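PDB 4Z0C: toll-like receptor 13 from Mus musculus, which recognises bacterial 23S ribosomal RNA as an innate immune receptor and signals through MYD88 and TRAF6 to activate NF-kappa-B. Local coordinates for residues D12-L17 with P34-H39; E83-L88 with E103-L108. All coordinates share one frame; numbering follows the deposited sequence.

How the interactions relate
Both contacts lie near the amino-terminal end of the leucine-rich-repeat solenoid that forms the ectodomain. Interaction 1 comes first along the chain and sets strand 15-17 beside strand 39-41, at the entry to LRR 1. Interaction 2 follows and joins the start of LRR 3 to its own end and to the first residues of LRR 4. Strand 63-65 separates 39-41 from 87-89. The centres of interactions 1 and 2 are about 16 Å apart and their nearest atoms about 6 Å apart. Interaction 1 puts the RNA-contacting His15 at the start of the parallel strands; interaction 2, whose nearest atom is about 11 Å from the RNA, forms part of the leucine core behind later strands.

Interaction 1: D12-L17 with P34-H39; sequences DIHHVL and PRYTTH. With NAG (2-acetamido-2-deoxy-beta-D-glucopyranose), chain E; nucleotides of chain C.
The imidazoles of His15 and His39 project together from adjacent strands in an offset stack, with centroids 3.9 Å apart and planes at 22°. Both residues turn CG away from their own carbonyl carbon, so the two rings leave the backbone in the same direction; His39 CB sits over the His15 ring in a CH-pi contact. NE2 of His15 is only 3.1 Å from ND1 of His39, but it lies above the His39 ring and the angle is too poor for a hydrogen bond. Instead, His39 ND1 shares a 2.9 Å hydrogen bond with Thr38 OG1 at its ring edge. The edge of the His15 ring meets the RNA and a glycan: ND1 donates to N1 of adenine A6 of chain C at 3.0 Å, which would call for that adenine nitrogen to be unprotonated, while CE1 meets the acetamide O7 of the NAG. Beneath the rings runs the first parallel pairing of the leucine-rich-repeat solenoid, between the segment before LRR 1 and the start of LRR 1. His14 O is gripped by two amides, an almost straight bond from His39 N (176°) and a more bent one from Thr38 N; Val16 N returns a short 2.6 Å bond to His39 O. Further out, the chain turns at Ile13 and His14. There Asp12 OD1 closes an Asx turn on His14 N and also takes His14 ND1 with its syn lone pair, fixing that ring's rotation. The ring's other flank presents CD2 in plane to Tyr36 O at 3.1 Å. Tyr36, its CG tucked between N and C, lies across Ile13 at about a right angle; its edge meets Ile13 O, and its hydroxyl is hydrogen-bonded to Gln8.

Interaction 2: E83-L88 with E103-L108; sequences ENLTLL and EGLSSL
Leu85, Leu88, Leu105 and Leu108 meet in the buried interior of the coil. Leu85 and Leu108 both hold CG anti to the backbone N (chi1 -157° and -160°), so their side chains run alongside each other into the core, Leu85 CD2 reaching Leu108 CD1 at 3.8 Å. The same CD2 touches Leu105 CD2 at 3.7 Å, while Leu108 CD1 also packs against Leu88 CB. Leu64 of strand 63-65 continues this core toward the preceding turn, touching both Leu85 and Leu88. Leu85 and Leu108 hold the same place in successive leucine-rich repeats, LRR 3 and LRR 4; Leu88 and Leu105, both of LRR 3, come from other positions of the motif. Nearer the backbone, Leu108 CA lies 3.1 Å from Leu85 O in a CH...O contact. At the polar edge Ser107, its OG turned away from its own carbonyl carbon, donates to Glu83 O at 2.9 Å, in the carbonyl plane. Glu83 then bends at chi2 (98°) and lies along Gly104, bringing its OE2 within 2.9 Å of Gly104 O; these are two acceptors, not a hydrogen bond, and the approach would probably be unfavourable for a charged carboxylate. Its CG rests against Ser106 OG. Gly104 has a positive phi, a backbone conformation that suits glycine.

Interaction 1: D12-L17 with P34-H39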
loop_
_atom_site.group_PDB
_atom_site.type_symbol
_atom_site.label_atom_id
_atom_site.label_comp_id
_atom_site.label_asym_id
_atom_site.label_seq_id
_atom_site.Cartn_x
_atom_site.Cartn_y
_atom_site.Cartn_z
ATOM N N ASP A 12 -3.384 25.246 -22.906
ATOM C CA ASP A 12 -3.099 26.607 -23.389
ATOM C C ASP A 12 -1.868 26.625 -24.318
ATOM O O ASP A 12 -0.733 26.544 -23.828
ATOM C CB ASP A 12 -2.908 27.552 -22.216
ATOM C CG ASP A 12 -2.846 29.062 -22.637
ATOM O OD1 ASP A 12 -2.483 29.415 -23.785
ATOM O OD2 ASP A 12 -3.208 29.907 -21.799
ATOM N N ILE A 13 -2.100 26.733 -25.641
ATOM C CA ILE A 13 -1.016 26.758 -26.650
ATOM C C ILE A 13 0.080 27.828 -26.393
ATOM O O ILE A 13 1.205 27.710 -26.892
ATOM C CB ILE A 13 -1.557 26.924 -28.128
ATOM C CG1 ILE A 13 -2.334 28.233 -28.311
ATOM C CG2 ILE A 13 -2.433 25.748 -28.552
ATOM C CD1 ILE A 13 -2.705 28.535 -29.783
ATOM N N HIS A 14 -0.240 28.865 -25.624
ATOM C CA HIS A 14 0.735 29.933 -25.332
ATOM C C HIS A 14 1.759 29.548 -24.247
ATOM O O HIS A 14 2.699 30.300 -23.968
ATOM C CB HIS A 14 0.000 31.205 -24.913
ATOM C CG HIS A 14 -0.997 31.674 -25.920
ATOM N ND1 HIS A 14 -2.346 31.414 -25.810
ATOM C CD2 HIS A 14 -0.841 32.360 -27.076
ATOM C CE1 HIS A 14 -2.980 31.929 -26.848
ATOM N NE2 HIS A 14 -2.088 32.504 -27.634
ATOM N N HIS A 15 1.575 28.385 -23.623
ATOM C CA HIS A 15 2.511 27.930 -22.595
ATOM C C HIS A 15 3.425 26.849 -23.153
ATOM O O HIS A 15 2.949 25.853 -23.702
ATOM C CB HIS A 15 1.756 27.419 -21.358
ATOM C CG HIS A 15 1.019 28.490 -20.613
ATOM N ND1 HIS A 15 0.878 28.486 -19.244
ATOM C CD2 HIS A 15 0.391 29.606 -21.048
ATOM C CE1 HIS A 15 0.186 29.546 -18.869
ATOM N NE2 HIS A 15 -0.111 30.249 -19.943
ATOM N N VAL A 16 4.735 27.026 -23.003
ATOM C CA VAL A 16 5.677 26.050 -23.555
ATOM C C VAL A 16 6.595 25.481 -22.476
ATOM O O VAL A 16 7.163 26.226 -21.689
ATOM C CB VAL A 16 6.523 26.673 -24.704
ATOM C CG1 VAL A 16 7.587 25.702 -25.195
ATOM C CG2 VAL A 16 5.626 27.072 -25.849
ATOM N N LEU A 17 6.746 24.159 -22.466
ATOM C CA LEU A 17 7.526 23.462 -21.450
ATOM C C LEU A 17 8.722 22.750 -22.069
ATOM O O LEU A 17 8.568 22.017 -23.020
ATOM C CB LEU A 17 6.643 22.421 -20.761
ATOM C CG LEU A 17 5.282 22.882 -20.251
ATOM C CD1 LEU A 17 4.323 21.695 -20.206
ATOM C CD2 LEU A 17 5.411 23.521 -18.876
ATOM N N PRO A 34 6.633 28.626 -31.295
ATOM C CA PRO A 34 5.831 29.691 -31.918
ATOM C C PRO A 34 6.117 31.101 -31.405
ATOM O O PRO A 34 6.541 31.322 -30.262
ATOM C CB PRO A 34 4.385 29.300 -31.569
ATOM C CG PRO A 34 4.443 27.854 -31.230
ATOM C CD PRO A 34 5.780 27.672 -30.570
ATOM N N ARG A 35 5.865 32.066 -32.276
ATOM C CA ARG A 35 6.076 33.462 -31.944
ATOM C C ARG A 35 5.001 33.962 -30.976
ATOM O O ARG A 35 5.184 34.985 -30.323
ATOM C CB ARG A 35 6.109 34.316 -33.226
ATOM C CG ARG A 35 7.222 33.937 -34.203
ATOM C CD ARG A 35 7.143 34.740 -35.504
ATOM N NE ARG A 35 8.217 35.727 -35.592
ATOM C CZ ARG A 35 8.183 36.923 -35.011
ATOM N NH1 ARG A 35 9.211 37.751 -35.134
ATOM N NH2 ARG A 35 7.123 37.290 -34.300
ATOM N N TYR A 36 3.879 33.241 -30.884
ATOM C CA TYR A 36 2.789 33.654 -29.986
ATOM C C TYR A 36 2.953 33.154 -28.532
ATOM O O TYR A 36 2.059 33.316 -27.699
ATOM C CB TYR A 36 1.414 33.255 -30.554
ATOM C CG TYR A 36 1.237 31.771 -30.800
ATOM C CD1 TYR A 36 1.211 30.868 -29.739
ATOM C CD2 TYR A 36 1.038 31.272 -32.086
ATOM C CE1 TYR A 36 1.034 29.504 -29.949
ATOM C CE2 TYR A 36 0.858 29.911 -32.307
ATOM C CZ TYR A 36 0.862 29.033 -31.232
ATOM O OH TYR A 36 0.685 27.681 -31.428
ATOM N N THR A 37 4.098 32.540 -28.247
ATOM C CA THR A 37 4.388 31.984 -26.932
ATOM C C THR A 37 4.452 33.059 -25.846
ATOM O O THR A 37 5.265 33.972 -25.917
ATOM C CB THR A 37 5.713 31.182 -26.973
ATOM O OG1 THR A 37 5.570 30.084 -27.885
ATOM C CG2 THR A 37 6.078 30.628 -25.604
ATOM N N THR A 38 3.605 32.938 -24.826
ATOM C CA THR A 38 3.625 33.894 -23.725
ATOM C C THR A 38 4.336 33.378 -22.488
ATOM O O THR A 38 4.971 34.152 -21.785
ATOM C CB THR A 38 2.221 34.418 -23.369
ATOM O OG1 THR A 38 1.421 33.376 -22.819
ATOM C CG2 THR A 38 1.533 34.965 -24.629
ATOM N N HIS A 39 4.244 32.077 -22.224
ATOM C CA HIS A 39 4.938 31.463 -21.080
ATOM C C HIS A 39 5.911 30.382 -21.536
ATOM O O HIS A 39 5.529 29.438 -22.249
ATOM C CB HIS A 39 3.958 30.835 -20.084
ATOM C CG HIS A 39 3.014 31.806 -19.450
ATOM N ND1 HIS A 39 2.068 32.506 -20.166
ATOM C CD2 HIS A 39 2.867 32.192 -18.161
ATOM C CE1 HIS A 39 1.375 33.276 -19.346
ATOM N NE2 HIS A 39 1.854 33.119 -18.125
HETATM C C1 NAG E . 2.043 26.737 -13.294
HETATM C C2 NAG E . 0.822 27.633 -13.415
HETATM C C3 NAG E . -0.107 27.459 -12.209
HETATM C C4 NAG E . -0.462 25.982 -11.970
HETATM C C5 NAG E . 0.848 25.198 -11.855
HETATM C C6 NAG E . 0.616 23.700 -11.796
HETATM C C7 NAG E . 1.187 29.676 -14.764
HETATM C C8 NAG E . 1.770 31.072 -14.787
HETATM N N2 NAG E . 1.258 29.017 -13.593
HETATM O O3 NAG E . -1.277 28.191 -12.445
HETATM O O4 NAG E . -1.342 25.746 -10.856
HETATM O O5 NAG E . 1.697 25.398 -12.974
HETATM O O6 NAG E . 1.896 23.117 -11.871
HETATM O O7 NAG E . 0.680 29.192 -15.793
ATOM P P A C 6 -2.153 18.167 -16.183
ATOM O OP1 A C 6 -2.550 18.941 -14.977
ATOM O OP2 A C 6 -3.243 17.758 -17.091
ATOM O "O5'" A C 6 -1.036 18.996 -16.951
ATOM C "C5'" A C 6 -0.379 18.481 -18.114
ATOM C "C4'" A C 6 1.058 18.948 -18.189
ATOM O "O4'" A C 6 1.094 20.407 -18.226
ATOM C "C3'" A C 6 1.927 18.548 -17.007
ATOM O "O3'" A C 6 3.272 18.440 -17.460
ATOM C "C2'" A C 6 1.801 19.755 -16.075
ATOM O "O2'" A C 6 2.857 19.898 -15.153
ATOM C "C1'" A C 6 1.773 20.909 -17.075
ATOM N N9 A C 6 1.019 22.087 -16.641
ATOM C C8 A C 6 -0.107 22.141 -15.846
ATOM N N7 A C 6 -0.591 23.365 -15.702
ATOM C C5 A C 6 0.248 24.163 -16.470
ATOM C C6 A C 6 0.263 25.546 -16.748
ATOM N N6 A C 6 -0.627 26.407 -16.259
ATOM N N1 A C 6 1.235 26.023 -17.559
ATOM C C2 A C 6 2.123 25.152 -18.061
ATOM N N3 A C 6 2.219 23.835 -17.875
ATOM C C4 A C 6 1.238 23.391 -17.062
#

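Interaction 2: E83-L88 with E103-L108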
loop_
_atom_site.group_PDB
_atom_site.type_symbol
_atom_site.label_atom_id
_atom_site.label_comp_id
_atom_site.label_asym_id
_atom_site.label_seq_id
_atom_site.Cartn_x
_atom_site.Cartn_y
_atom_site.Cartn_z
ATOM N N GLU A 83 9.814 43.074 -24.185
ATOM C CA GLU A 83 9.186 44.216 -23.524
ATOM C C GLU A 83 7.841 43.932 -22.844
ATOM O O GLU A 83 7.271 44.806 -22.192
ATOM C CB GLU A 83 9.083 45.403 -24.488
ATOM C CG GLU A 83 9.976 46.578 -24.087
ATOM C CD GLU A 83 11.296 46.621 -24.845
ATOM O OE1 GLU A 83 11.741 47.734 -25.194
ATOM O OE2 GLU A 83 11.907 45.548 -25.057
ATOM N N ASN A 84 7.325 42.720 -22.993
ATOM C CA ASN A 84 6.093 42.383 -22.291
ATOM C C ASN A 84 6.329 41.457 -21.077
ATOM O O ASN A 84 5.370 41.049 -20.407
ATOM C CB ASN A 84 5.018 41.866 -23.271
ATOM C CG ASN A 84 4.321 43.020 -24.036
ATOM O OD1 ASN A 84 4.630 44.188 -23.789
ATOM N ND2 ASN A 84 3.425 42.695 -24.986
ATOM N N LEU A 85 7.603 41.144 -20.803
ATOM C CA LEU A 85 7.968 40.185 -19.746
ATOM C C LEU A 85 7.691 40.753 -18.384
ATOM O O LEU A 85 8.188 41.823 -18.058
ATOM C CB LEU A 85 9.446 39.799 -19.824
ATOM C CG LEU A 85 9.811 38.455 -19.172
ATOM C CD1 LEU A 85 9.347 37.294 -20.043
ATOM C CD2 LEU A 85 11.320 38.337 -18.912
ATOM N N THR A 86 6.904 40.041 -17.587
ATOM C CA THR A 86 6.578 40.515 -16.241
ATOM C C THR A 86 7.214 39.667 -15.139
ATOM O O THR A 86 7.367 40.113 -13.992
ATOM C CB THR A 86 5.061 40.645 -16.031
ATOM O OG1 THR A 86 4.432 39.377 -16.258
ATOM C CG2 THR A 86 4.482 41.677 -17.015
ATOM N N LEU A 87 7.603 38.447 -15.493
ATOM C CA LEU A 87 8.276 37.571 -14.539
ATOM C C LEU A 87 9.556 37.003 -15.135
ATOM O O LEU A 87 9.562 36.539 -16.264
ATOM C CB LEU A 87 7.324 36.456 -14.104
ATOM C CG LEU A 87 7.625 35.637 -12.832
ATOM C CD1 LEU A 87 6.380 34.879 -12.411
ATOM C CD2 LEU A 87 8.752 34.635 -13.062
ATOM N N LEU A 88 10.647 37.058 -14.381
ATOM C CA LEU A 88 11.895 36.441 -14.818
ATOM C C LEU A 88 12.478 35.614 -13.692
ATOM O O LEU A 88 12.837 36.152 -12.657
ATOM C CB LEU A 88 12.911 37.492 -15.246
ATOM C CG LEU A 88 14.279 36.952 -15.672
ATOM C CD1 LEU A 88 14.123 35.848 -16.707
ATOM C CD2 LEU A 88 15.141 38.080 -16.236
ATOM N N GLU A 103 18.650 45.270 -20.370
ATOM C CA GLU A 103 17.989 46.205 -21.277
ATOM C C GLU A 103 16.822 45.531 -22.017
ATOM O O GLU A 103 16.917 44.392 -22.465
ATOM C CB GLU A 103 18.987 46.805 -22.273
ATOM C CG GLU A 103 18.614 48.217 -22.755
ATOM C CD GLU A 103 18.945 49.333 -21.744
ATOM O OE1 GLU A 103 19.991 49.254 -21.061
ATOM O OE2 GLU A 103 18.151 50.296 -21.638
ATOM N N GLY A 104 15.714 46.256 -22.116
ATOM C CA GLY A 104 14.520 45.773 -22.782
ATOM C C GLY A 104 13.434 45.286 -21.848
ATOM O O GLY A 104 12.279 45.130 -22.244
ATOM N N LEU A 105 13.781 45.072 -20.586
ATOM C CA LEU A 105 12.833 44.457 -19.667
ATOM C C LEU A 105 11.965 45.517 -19.020
ATOM O O LEU A 105 11.818 45.549 -17.796
ATOM C CB LEU A 105 13.567 43.617 -18.628
ATOM C CG LEU A 105 14.244 42.404 -19.263
ATOM C CD1 LEU A 105 15.239 41.784 -18.308
ATOM C CD2 LEU A 105 13.194 41.368 -19.704
ATOM N N SER A 106 11.369 46.363 -19.858
ATOM C CA SER A 106 10.722 47.585 -19.378
ATOM C C SER A 106 9.381 47.338 -18.697
ATOM O O SER A 106 8.808 48.254 -18.103
ATOM C CB SER A 106 10.598 48.636 -20.502
ATOM O OG SER A 106 9.530 48.339 -21.375
ATOM N N SER A 107 8.894 46.103 -18.772
ATOM C CA SER A 107 7.685 45.708 -18.049
ATOM C C SER A 107 7.942 44.727 -16.887
ATOM O O SER A 107 7.011 44.358 -16.176
ATOM C CB SER A 107 6.669 45.094 -19.011
ATOM O OG SER A 107 6.098 46.076 -19.846
ATOM N N LEU A 108 9.191 44.305 -16.706
ATOM C CA LEU A 108 9.529 43.310 -15.682
ATOM C C LEU A 108 9.045 43.730 -14.304
ATOM O O LEU A 108 9.465 44.769 -13.798
ATOM C CB LEU A 108 11.036 43.076 -15.626
ATOM C CG LEU A 108 11.475 41.770 -14.978
ATOM C CD1 LEU A 108 11.098 40.611 -15.893
ATOM C CD2 LEU A 108 12.957 41.794 -14.722
#